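Local coordinates for protein ACDH-11, isoform b (Caenorhabditis elegans, PDB 4Y9J), which belongs to the acyl-CoA dehydrogenase family and binds flavin-adenine dinucleotide, with a beta domain between helical N- and C-terminal parts, at residues L371-E374 and A375-L378. Residues are numbered along the deposited sequence; the frame is centred on the assembly and turned at random.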
ATOM      1  N   LEU B 371     -41.333  11.883  -6.721  1.00 39.84           N
ATOM      2  CA  LEU B 371     -40.872  12.931  -7.610  1.00 40.20           C
ATOM      3  C   LEU B 371     -40.020  12.299  -8.702  1.00 39.64           C
ATOM      4  O   LEU B 371     -40.117  12.706  -9.845  1.00 41.03           O
ATOM      5  CB  LEU B 371     -40.125  14.025  -6.847  1.00 40.50           C
ATOM      6  CG  LEU B 371     -39.820  15.402  -7.471  1.00 41.97           C
ATOM      7  CD1 LEU B 371     -41.094  16.181  -7.686  1.00 43.83           C
ATOM      8  CD2 LEU B 371     -38.857  16.244  -6.617  1.00 40.95           C
ATOM      9  N   LEU B 372     -39.154  11.343  -8.333  1.00 40.63           N
ATOM     10  CA  LEU B 372     -38.322  10.648  -9.292  1.00 38.67           C
ATOM     11  C   LEU B 372     -39.134   9.944 -10.348  1.00 40.34           C
ATOM     12  O   LEU B 372     -38.793   9.992 -11.546  1.00 41.79           O
ATOM     13  CB  LEU B 372     -37.478   9.607  -8.594  1.00 38.95           C
ATOM     14  CG  LEU B 372     -36.725   8.626  -9.493  1.00 37.88           C
ATOM     15  CD1 LEU B 372     -35.712   9.334 -10.392  1.00 36.24           C
ATOM     16  CD2 LEU B 372     -36.045   7.560  -8.632  1.00 37.64           C
ATOM     17  N   PHE B 373     -40.176   9.243  -9.920  1.00 40.09           N
ATOM     18  CA  PHE B 373     -41.019   8.513 -10.875  1.00 43.38           C
ATOM     19  C   PHE B 373     -41.923   9.436 -11.705  1.00 45.09           C
ATOM     20  O   PHE B 373     -42.179   9.141 -12.843  1.00 47.01           O
ATOM     21  CB  PHE B 373     -41.749   7.339 -10.188  1.00 45.19           C
ATOM     22  CG  PHE B 373     -40.865   6.161 -10.078  1.00 45.23           C
ATOM     23  CD1 PHE B 373     -40.639   5.360 -11.195  1.00 46.70           C
ATOM     24  CD2 PHE B 373     -40.136   5.923  -8.928  1.00 48.17           C
ATOM     25  CE1 PHE B 373     -39.708   4.315 -11.157  1.00 46.47           C
ATOM     26  CE2 PHE B 373     -39.190   4.889  -8.887  1.00 46.34           C
ATOM     27  CZ  PHE B 373     -38.992   4.083 -10.000  1.00 46.88           C
ATOM     28  N   GLU B 374     -42.302  10.593 -11.164  1.00 45.80           N
ATOM     29  CA  GLU B 374     -42.969  11.634 -11.962  1.00 45.35           C
ATOM     30  C   GLU B 374     -42.002  12.159 -13.039  1.00 43.71           C
ATOM     31  O   GLU B 374     -42.382  12.351 -14.175  1.00 44.05           O
ATOM     32  CB  GLU B 374     -43.416  12.794 -11.062  1.00 46.96           C
ATOM     33  CG  GLU B 374     -43.905  14.045 -11.814  1.00 47.82           C
ATOM     34  CD  GLU B 374     -45.310  13.924 -12.339  1.00 52.14           C
ATOM     35  OE1 GLU B 374     -45.860  12.805 -12.309  1.00 53.53           O
ATOM     36  OE2 GLU B 374     -45.853  14.944 -12.815  1.00 50.79           O
ATOM     37  N   ALA B 375     -40.725  12.333 -12.698  1.00 42.25           N
ATOM     38  CA  ALA B 375     -39.715  12.679 -13.750  1.00 42.66           C
ATOM     39  C   ALA B 375     -39.568  11.572 -14.853  1.00 42.82           C
ATOM     40  O   ALA B 375     -39.499  11.881 -16.023  1.00 45.62           O
ATOM     41  CB  ALA B 375     -38.386  13.020 -13.096  1.00 40.50           C
ATOM     42  N   ALA B 376     -39.513  10.305 -14.458  1.00 42.49           N
ATOM     43  CA  ALA B 376     -39.429   9.164 -15.370  1.00 43.00           C
ATOM     44  C   ALA B 376     -40.651   9.108 -16.285  1.00 44.08           C
ATOM     45  O   ALA B 376     -40.514   8.907 -17.480  1.00 45.65           O
ATOM     46  CB  ALA B 376     -39.349   7.868 -14.584  1.00 41.47           C
ATOM     47  N   ARG B 377     -41.826   9.266 -15.685  1.00 47.78           N
ATOM     48  CA  ARG B 377     -43.119   9.378 -16.437  1.00 47.89           C
ATOM     49  C   ARG B 377     -43.066  10.476 -17.456  1.00 48.15           C
ATOM     50  O   ARG B 377     -43.375  10.245 -18.639  1.00 50.42           O
ATOM     51  CB  ARG B 377     -44.277   9.634 -15.484  1.00 52.25           C
ATOM     52  CG  ARG B 377     -45.638   9.598 -16.097  1.00 54.74           C
ATOM     53  CD  ARG B 377     -46.751   9.965 -15.116  1.00 55.80           C
ATOM     54  NE  ARG B 377     -46.771  11.396 -14.801  1.00 55.99           N
ATOM     55  CZ  ARG B 377     -47.423  12.310 -15.475  1.00 58.06           C
ATOM     56  NH1 ARG B 377     -48.144  11.958 -16.533  1.00 59.96           N
ATOM     57  NH2 ARG B 377     -47.351  13.573 -15.126  1.00 57.64           N
ATOM     58  N   LEU B 378     -42.691  11.668 -17.025  1.00 46.32           N
ATOM     59  CA  LEU B 378     -42.636  12.860 -17.898  1.00 49.11           C
ATOM     60  C   LEU B 378     -41.570  12.719 -18.995  1.00 47.52           C
ATOM     61  O   LEU B 378     -41.772  13.193 -20.121  1.00 48.28           O
ATOM     62  CB  LEU B 378     -42.335  14.149 -17.109  1.00 48.21           C
ATOM     63  CG  LEU B 378     -43.451  14.590 -16.149  1.00 50.44           C
ATOM     64  CD1 LEU B 378     -42.882  15.613 -15.165  1.00 50.99           C
ATOM     65  CD2 LEU B 378     -44.625  15.125 -16.905  1.00 55.10           C
TER
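Glu374 and Arg377, one turn apart on helix 352-383, run side by side in the same direction and close a two-pronged salt bridge. Arg377 offers the side of its guanidinium group: NE reaches Glu374 OE1 at 3.0 Å, and NH2 reaches Glu374 OE2 at 3.1 Å. Both oxygens lie near the guanidinium plane, yet the two flat groups are turned 37° apart, and each nitrogen meets its oxygen from above the carboxylate plane. Bends in both chains make this possible: Glu374 folds at chi2 (79°) and Arg377 at chi3 (73°), which brings the charged ends together beside the helix.

Leu378 packs on the glutamate stem, its CD1 lying 3.8 Å from Glu374 CG, while its backbone N donates to Glu374 O at 2.9 Å in the regular alpha-helical i+4 to i pattern. Farther round the helix, Phe373 sets its ring obliquely against Ala376, with CD1 4.4 Å from the CB methyl; Leu34, Leu38 and Leu41 of helix 34-41 and Val129 and Ala130 of helix 121-135 also touch this ring.

OE2 of the carboxylate also hydrogen-bonds Tyr535 OH on helix 524-545 and forms a salt bridge with Arg473 on helix 466-478. This i, i+3 ion pair thus joins a helix of the acyl-CoA dehydrogenase C-terminal domain to two helices of the ACDH-11 C-terminal region. Two arginines and a tyrosine hydroxyl around one buried carboxylate probably stabilise its negative charge, and that charge in turn should ease the close approach of Arg377 NH2 to Arg473 NH2.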